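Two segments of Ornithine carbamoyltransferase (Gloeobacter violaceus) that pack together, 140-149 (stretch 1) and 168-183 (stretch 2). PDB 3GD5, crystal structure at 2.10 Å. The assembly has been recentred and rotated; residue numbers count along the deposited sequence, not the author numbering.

Stretch 1 (140-149) QVVADLLTIR
Stretch 2 (168-183) NVAHSLLLGCAKVGMS

Residues 140-149 form one stretch of a longer α-helix, with phi/psi near -65/-40 throughout. It packs against a second helix that runs from Asn-168 towards the Schellman turn at Gly-181. The N-to-C directions of the two axes differ by 51° (signed crossing angle -51°), and the axes approach to 9.4 Å. Register is set by Val-141 and Leu-173, whose CA atoms lie 6.0 Å apart. No hydrogen bond links the stretches; the contact is one of apolar packing that buries 425 Å² in total.

Gln-140 (chi1 t, chi2 p, chi3 53°) points toward the second helix without reaching it. Instead its NE2 donates to OD1 of Asp-144 at 2.7 Å, one turn on, which ties the two polar side chains together along their own helix.

Val-141 (chi1 169°, t) makes the most contacts and is the residue most covered by the other stretch. Its side chain is a knob in a hole made by Val-169, Ser-172, Leu-173 and Gly-176. CG2 lies 3.2 Å from Ser-172 CB, 3.5 Å from Leu-173 N and 3.9 Å from Leu-173 CG, while CG1 stands 4.3 Å from Gly-176 CA. Glycine suits the hole: a CB built there would point toward the first helix and fall 2.8 Å from Val-141 CG1, a clash. Leu-173 (m, t) leaves its backbone sideways, but its end swings nearer. Ser-172 (m) offers a small side chain against the valine, its OG being hydrogen-bonded elsewhere in the structure.

Val-142 and Ala-143 are out of reach of the second stretch. Asp-144 (chi1 m, chi2 -41°) turns back toward it, with OD2 4.2 Å from Leu-173 CD2; both carboxylate oxygens have hydrogen-bonding partners, which lets the buried acid sit beside a leucine methyl.

Leu-145, with chi1 -108° and chi2 32°, lies between the usual wells. Its CD2 is 4.0 Å from Gly-176 O and 4.3 Å from Val-180 CG1, so the leucine covers bare backbone and meets the valine (chi1 m) a turn later.

Leu-146 and Thr-147 are again out of reach; Thr-147 (m) donates OG1 to Ala-143 O at 2.7 Å. Ile-148 (m, t) closes the contact, its CG2 3.5 Å from Met-182 CE. The extended methionine (t, t, m; phi/psi -95/129) reaches it from beyond the turn at Gly-181, whose phi/psi of 83/19 calls for glycine, and where Met-182 N bonds back to Cys-177 O at 3.0 Å. Arg-149 (t, p, p) leaves sideways, is exposed, and makes no contact with the second stretch.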

ATOM      1  N   GLN A 140     -26.552 -17.937  -9.494  1.00 32.24           N
ATOM      2  CA  GLN A 140     -26.206 -17.808 -10.908  1.00 33.30           C
ATOM      3  C   GLN A 140     -26.977 -18.860 -11.706  1.00 34.04           C
ATOM      4  O   GLN A 140     -27.632 -18.554 -12.707  1.00 33.72           O
ATOM      5  CB  GLN A 140     -24.703 -18.019 -11.112  1.00 31.10           C
ATOM      6  CG  GLN A 140     -24.262 -18.052 -12.575  1.00 33.36           C
ATOM      7  CD  GLN A 140     -24.517 -16.740 -13.290  1.00 35.21           C
ATOM      8  OE1 GLN A 140     -24.098 -15.672 -12.819  1.00 34.20           O
ATOM      9  NE2 GLN A 140     -25.206 -16.805 -14.431  1.00 30.17           N
ATOM     10  N   VAL A 141     -26.901 -20.099 -11.240  1.00 34.41           N
ATOM     11  CA  VAL A 141     -27.567 -21.207 -11.905  1.00 36.62           C
ATOM     12  C   VAL A 141     -29.083 -21.076 -11.980  1.00 37.27           C
ATOM     13  O   VAL A 141     -29.666 -21.428 -13.004  1.00 37.18           O
ATOM     14  CB  VAL A 141     -27.170 -22.555 -11.246  1.00 38.60           C
ATOM     15  CG1 VAL A 141     -28.077 -23.703 -11.752  1.00 37.20           C
ATOM     16  CG2 VAL A 141     -25.714 -22.855 -11.576  1.00 36.03           C
ATOM     17  N   VAL A 142     -29.727 -20.572 -10.923  1.00 37.56           N
ATOM     18  CA  VAL A 142     -31.176 -20.420 -10.967  1.00 38.49           C
ATOM     19  C   VAL A 142     -31.517 -19.406 -12.061  1.00 39.48           C
ATOM     20  O   VAL A 142     -32.574 -19.474 -12.694  1.00 39.53           O
ATOM     21  CB  VAL A 142     -31.773 -19.958  -9.593  1.00 39.23           C
ATOM     22  CG1 VAL A 142     -31.270 -20.864  -8.466  1.00 34.31           C
ATOM     23  CG2 VAL A 142     -31.420 -18.518  -9.311  1.00 43.71           C
ATOM     24  N   ALA A 143     -30.603 -18.474 -12.301  1.00 38.52           N
ATOM     25  CA  ALA A 143     -30.809 -17.468 -13.335  1.00 38.15           C
ATOM     26  C   ALA A 143     -30.612 -18.105 -14.710  1.00 37.52           C
ATOM     27  O   ALA A 143     -31.351 -17.819 -15.658  1.00 38.67           O
ATOM     28  CB  ALA A 143     -29.827 -16.302 -13.148  1.00 37.67           C
ATOM     29  N   ASP A 144     -29.620 -18.978 -14.818  1.00 37.29           N
ATOM     30  CA  ASP A 144     -29.343 -19.638 -16.086  1.00 39.09           C
ATOM     31  C   ASP A 144     -30.514 -20.538 -16.476  1.00 40.62           C
ATOM     32  O   ASP A 144     -30.977 -20.507 -17.622  1.00 41.70           O
ATOM     33  CB  ASP A 144     -28.056 -20.468 -15.985  1.00 38.23           C
ATOM     34  CG  ASP A 144     -26.862 -19.642 -15.511  1.00 38.18           C
ATOM     35  OD1 ASP A 144     -26.709 -18.481 -15.967  1.00 36.57           O
ATOM     36  OD2 ASP A 144     -26.069 -20.164 -14.697  1.00 35.00           O
ATOM     37  N   LEU A 145     -30.979 -21.330 -15.511  1.00 40.73           N
ATOM     38  CA  LEU A 145     -32.093 -22.255 -15.703  1.00 42.11           C
ATOM     39  C   LEU A 145     -33.320 -21.493 -16.187  1.00 44.38           C
ATOM     40  O   LEU A 145     -33.990 -21.915 -17.124  1.00 45.14           O
ATOM     41  CB  LEU A 145     -32.401 -22.966 -14.383  1.00 40.13           C
ATOM     42  CG  LEU A 145     -32.051 -24.450 -14.204  1.00 41.06           C
ATOM     43  CD1 LEU A 145     -30.821 -24.844 -14.990  1.00 41.32           C
ATOM     44  CD2 LEU A 145     -31.862 -24.725 -12.719  1.00 38.92           C
ATOM     45  N   LEU A 146     -33.588 -20.359 -15.546  1.00 45.55           N
ATOM     46  CA  LEU A 146     -34.717 -19.502 -15.883  1.00 45.51           C
ATOM     47  C   LEU A 146     -34.545 -18.938 -17.293  1.00 46.18           C
ATOM     48  O   LEU A 146     -35.519 -18.667 -17.995  1.00 46.76           O
ATOM     49  CB  LEU A 146     -34.797 -18.355 -14.872  1.00 48.40           C
ATOM     50  CG  LEU A 146     -36.118 -17.639 -14.583  1.00 50.26           C
ATOM     51  CD1 LEU A 146     -35.829 -16.479 -13.640  1.00 51.60           C
ATOM     52  CD2 LEU A 146     -36.756 -17.124 -15.859  1.00 52.04           C
ATOM     53  N   THR A 147     -33.297 -18.761 -17.707  1.00 44.83           N
ATOM     54  CA  THR A 147     -33.025 -18.233 -19.033  1.00 44.87           C
ATOM     55  C   THR A 147     -33.253 -19.324 -20.074  1.00 45.52           C
ATOM     56  O   THR A 147     -33.839 -19.070 -21.119  1.00 43.90           O
ATOM     57  CB  THR A 147     -31.578 -17.716 -19.149  1.00 43.98           C
ATOM     58  OG1 THR A 147     -31.343 -16.724 -18.140  1.00 43.19           O
ATOM     59  CG2 THR A 147     -31.342 -17.094 -20.527  1.00 42.67           C
ATOM     60  N   ILE A 148     -32.789 -20.537 -19.777  1.00 46.65           N
ATOM     61  CA  ILE A 148     -32.946 -21.668 -20.687  1.00 48.09           C
ATOM     62  C   ILE A 148     -34.431 -21.920 -20.885  1.00 50.51           C
ATOM     63  O   ILE A 148     -34.894 -22.077 -22.013  1.00 50.30           O
ATOM     64  CB  ILE A 148     -32.274 -22.949 -20.129  1.00 48.58           C
ATOM     65  CG1 ILE A 148     -30.765 -22.726 -19.998  1.00 47.73           C
ATOM     66  CG2 ILE A 148     -32.549 -24.135 -21.047  1.00 45.78           C
ATOM     67  CD1 ILE A 148     -30.010 -23.920 -19.438  1.00 51.26           C
ATOM     68  N   ARG A 149     -35.171 -21.942 -19.781  1.00 52.08           N
ATOM     69  CA  ARG A 149     -36.612 -22.151 -19.818  1.00 54.48           C
ATOM     70  C   ARG A 149     -37.278 -21.128 -20.741  1.00 54.47           C
ATOM     71  O   ARG A 149     -38.091 -21.485 -21.584  1.00 55.57           O
ATOM     72  CB  ARG A 149     -37.185 -22.052 -18.397  1.00 56.44           C
ATOM     73  CG  ARG A 149     -38.669 -21.681 -18.310  1.00 61.35           C
ATOM     74  CD  ARG A 149     -39.612 -22.773 -18.796  1.00 63.63           C
ATOM     75  NE  ARG A 149     -39.613 -23.945 -17.921  1.00 66.56           N
ATOM     76  CZ  ARG A 149     -40.567 -24.875 -17.923  1.00 68.60           C
ATOM     77  NH1 ARG A 149     -40.494 -25.917 -17.099  1.00 68.39           N
ATOM     78  NH2 ARG A 149     -41.607 -24.756 -18.740  1.00 68.61           N
ATOM     79  N   ASN A 168     -17.025 -23.460  -9.314  1.00 38.53           N
ATOM     80  CA  ASN A 168     -18.247 -23.268  -8.558  1.00 37.02           C
ATOM     81  C   ASN A 168     -19.518 -23.292  -9.402  1.00 35.33           C
ATOM     82  O   ASN A 168     -20.500 -23.904  -8.994  1.00 36.62           O
ATOM     83  CB  ASN A 168     -18.193 -21.969  -7.729  1.00 35.68           C
ATOM     84  CG  ASN A 168     -17.549 -20.800  -8.476  1.00 37.84           C
ATOM     85  OD1 ASN A 168     -17.573 -20.727  -9.712  1.00 34.91           O
ATOM     86  ND2 ASN A 168     -16.982 -19.863  -7.716  1.00 33.92           N
ATOM     87  N   VAL A 169     -19.517 -22.654 -10.570  1.00 34.69           N
ATOM     88  CA  VAL A 169     -20.729 -22.644 -11.391  1.00 34.94           C
ATOM     89  C   VAL A 169     -20.972 -24.008 -12.042  1.00 33.54           C
ATOM     90  O   VAL A 169     -22.113 -24.433 -12.194  1.00 30.91           O
ATOM     91  CB  VAL A 169     -20.697 -21.534 -12.482  1.00 34.49           C
ATOM     92  CG1 VAL A 169     -20.184 -20.239 -11.883  1.00 37.82           C
ATOM     93  CG2 VAL A 169     -19.849 -21.953 -13.656  1.00 40.00           C
ATOM     94  N   ALA A 170     -19.896 -24.686 -12.424  1.00 33.44           N
ATOM     95  CA  ALA A 170     -20.008 -26.009 -13.016  1.00 34.90           C
ATOM     96  C   ALA A 170     -20.704 -26.881 -11.977  1.00 36.16           C
ATOM     97  O   ALA A 170     -21.649 -27.605 -12.298  1.00 36.82           O
ATOM     98  CB  ALA A 170     -18.621 -26.567 -13.330  1.00 36.15           C
ATOM     99  N   HIS A 171     -20.236 -26.791 -10.731  1.00 36.71           N
ATOM    100  CA  HIS A 171     -20.808 -27.548  -9.612  1.00 38.44           C
ATOM    101  C   HIS A 171     -22.303 -27.297  -9.465  1.00 39.39           C
ATOM    102  O   HIS A 171     -23.091 -28.231  -9.309  1.00 39.15           O
ATOM    103  CB  HIS A 171     -20.139 -27.156  -8.298  1.00 36.87           C
ATOM    104  CG  HIS A 171     -18.762 -27.707  -8.128  1.00 36.96           C
ATOM    105  ND1 HIS A 171     -17.909 -27.277  -7.136  1.00 35.80           N
ATOM    106  CD2 HIS A 171     -18.089 -28.659  -8.816  1.00 36.49           C
ATOM    107  CE1 HIS A 171     -16.769 -27.938  -7.220  1.00 35.29           C
ATOM    108  NE2 HIS A 171     -16.853 -28.783  -8.233  1.00 37.36           N
ATOM    109  N   SER A 172     -22.686 -26.026  -9.493  1.00 38.23           N
ATOM    110  CA  SER A 172     -24.086 -25.677  -9.353  1.00 39.71           C
ATOM    111  C   SER A 172     -24.886 -26.066 -10.593  1.00 40.16           C
ATOM    112  O   SER A 172     -26.074 -26.355 -10.492  1.00 39.37           O
ATOM    113  CB  SER A 172     -24.237 -24.178  -9.070  1.00 38.54           C
ATOM    114  OG  SER A 172     -23.797 -23.864  -7.759  1.00 39.14           O
ATOM    115  N   LEU A 173     -24.243 -26.064 -11.758  1.00 38.54           N
ATOM    116  CA  LEU A 173     -24.934 -26.443 -12.989  1.00 40.67           C
ATOM    117  C   LEU A 173     -25.220 -27.941 -12.946  1.00 41.47           C
ATOM    118  O   LEU A 173     -26.269 -28.393 -13.398  1.00 43.23           O
ATOM    119  CB  LEU A 173     -24.083 -26.107 -14.224  1.00 37.70           C
ATOM    120  CG  LEU A 173     -24.095 -24.645 -14.692  1.00 37.02           C
ATOM    121  CD1 LEU A 173     -23.025 -24.428 -15.756  1.00 37.69           C
ATOM    122  CD2 LEU A 173     -25.459 -24.296 -15.236  1.00 36.57           C
ATOM    123  N   LEU A 174     -24.277 -28.699 -12.394  1.00 41.91           N
ATOM    124  CA  LEU A 174     -24.421 -30.143 -12.267  1.00 43.71           C
ATOM    125  C   LEU A 174     -25.640 -30.474 -11.410  1.00 44.36           C
ATOM    126  O   LEU A 174     -26.510 -31.248 -11.823  1.00 45.30           O
ATOM    127  CB  LEU A 174     -23.156 -30.758 -11.648  1.00 41.37           C
ATOM    128  CG  LEU A 174     -21.929 -30.805 -12.570  1.00 43.16           C
ATOM    129  CD1 LEU A 174     -20.719 -31.367 -11.836  1.00 40.65           C
ATOM    130  CD2 LEU A 174     -22.255 -31.653 -13.796  1.00 43.48           C
ATOM    131  N   LEU A 175     -25.710 -29.880 -10.225  1.00 43.71           N
ATOM    132  CA  LEU A 175     -26.833 -30.121  -9.324  1.00 43.12           C
ATOM    133  C   LEU A 175     -28.132 -29.578  -9.899  1.00 44.72           C
ATOM    134  O   LEU A 175     -29.184 -30.214  -9.791  1.00 45.02           O
ATOM    135  CB  LEU A 175     -26.586 -29.461  -7.974  1.00 41.27           C
ATOM    136  CG  LEU A 175     -25.386 -29.934  -7.159  1.00 40.58           C
ATOM    137  CD1 LEU A 175     -25.240 -29.017  -5.957  1.00 40.65           C
ATOM    138  CD2 LEU A 175     -25.564 -31.402  -6.731  1.00 38.31           C
ATOM    139  N   GLY A 176     -28.049 -28.399 -10.511  1.00 44.44           N
ATOM    140  CA  GLY A 176     -29.224 -27.763 -11.082  1.00 44.26           C
ATOM    141  C   GLY A 176     -29.807 -28.446 -12.300  1.00 45.41           C
ATOM    142  O   GLY A 176     -31.017 -28.652 -12.379  1.00 45.22           O
ATOM    143  N   CYS A 177     -28.952 -28.780 -13.260  1.00 45.87           N
ATOM    144  CA  CYS A 177     -29.413 -29.443 -14.469  1.00 48.02           C
ATOM    145  C   CYS A 177     -30.105 -30.746 -14.089  1.00 48.51           C
ATOM    146  O   CYS A 177     -31.274 -30.947 -14.402  1.00 50.23           O
ATOM    147  CB  CYS A 177     -28.234 -29.703 -15.414  1.00 46.65           C
ATOM    148  SG  CYS A 177     -27.653 -28.194 -16.250  1.00 47.38           S
ATOM    149  N   ALA A 178     -29.387 -31.616 -13.391  1.00 48.46           N
ATOM    150  CA  ALA A 178     -29.948 -32.885 -12.965  1.00 49.51           C
ATOM    151  C   ALA A 178     -31.322 -32.691 -12.336  1.00 50.41           C
ATOM    152  O   ALA A 178     -32.282 -33.374 -12.703  1.00 50.72           O
ATOM    153  CB  ALA A 178     -29.013 -33.563 -11.971  1.00 49.24           C
ATOM    154  N   LYS A 179     -31.422 -31.744 -11.407  1.00 49.81           N
ATOM    155  CA  LYS A 179     -32.677 -31.481 -10.712  1.00 49.22           C
ATOM    156  C   LYS A 179     -33.887 -31.126 -11.584  1.00 49.46           C
ATOM    157  O   LYS A 179     -35.026 -31.326 -11.161  1.00 48.43           O
ATOM    158  CB  LYS A 179     -32.476 -30.393  -9.654  1.00 49.99           C
ATOM    159  CG  LYS A 179     -31.697 -30.850  -8.432  1.00 49.38           C
ATOM    160  CD  LYS A 179     -31.690 -29.767  -7.372  1.00 49.39           C
ATOM    161  CE  LYS A 179     -31.091 -30.266  -6.070  1.00 51.18           C
ATOM    162  NZ  LYS A 179     -29.660 -30.608  -6.234  1.00 55.27           N
ATOM    163  N   VAL A 180     -33.662 -30.584 -12.776  1.00 48.81           N
ATOM    164  CA  VAL A 180     -34.788 -30.248 -13.647  1.00 48.71           C
ATOM    165  C   VAL A 180     -34.918 -31.241 -14.798  1.00 49.70           C
ATOM    166  O   VAL A 180     -35.757 -31.069 -15.686  1.00 50.83           O
ATOM    167  CB  VAL A 180     -34.677 -28.813 -14.234  1.00 47.91           C
ATOM    168  CG1 VAL A 180     -34.848 -27.783 -13.126  1.00 47.13           C
ATOM    169  CG2 VAL A 180     -33.346 -28.634 -14.944  1.00 46.28           C
ATOM    170  N   GLY A 181     -34.082 -32.275 -14.777  1.00 50.10           N
ATOM    171  CA  GLY A 181     -34.130 -33.288 -15.814  1.00 50.22           C
ATOM    172  C   GLY A 181     -33.365 -32.910 -17.064  1.00 51.09           C
ATOM    173  O   GLY A 181     -33.597 -33.475 -18.133  1.00 51.93           O
ATOM    174  N   MET A 182     -32.457 -31.950 -16.939  1.00 50.15           N
ATOM    175  CA  MET A 182     -31.662 -31.519 -18.078  1.00 49.06           C
ATOM    176  C   MET A 182     -30.346 -32.280 -18.047  1.00 50.67           C
ATOM    177  O   MET A 182     -29.675 -32.331 -17.012  1.00 51.40           O
ATOM    178  CB  MET A 182     -31.399 -30.009 -18.005  1.00 46.33           C
ATOM    179  CG  MET A 182     -30.672 -29.435 -19.217  1.00 44.42           C
ATOM    180  SD  MET A 182     -30.297 -27.650 -19.092  1.00 32.47           S
ATOM    181  CE  MET A 182     -31.879 -26.968 -19.118  1.00 35.51           C
ATOM    182  N   SER A 183     -29.989 -32.890 -19.174  1.00 50.40           N
ATOM    183  CA  SER A 183     -28.741 -33.631 -19.265  1.00 50.22           C
ATOM    184  C   SER A 183     -27.578 -32.650 -19.319  1.00 49.02           C
ATOM    185  O   SER A 183     -27.678 -31.585 -19.929  1.00 48.46           O
ATOM    186  CB  SER A 183     -28.729 -34.517 -20.516  1.00 52.05           C
ATOM    187  OG  SER A 183     -29.629 -35.607 -20.381  1.00 56.77           O
TER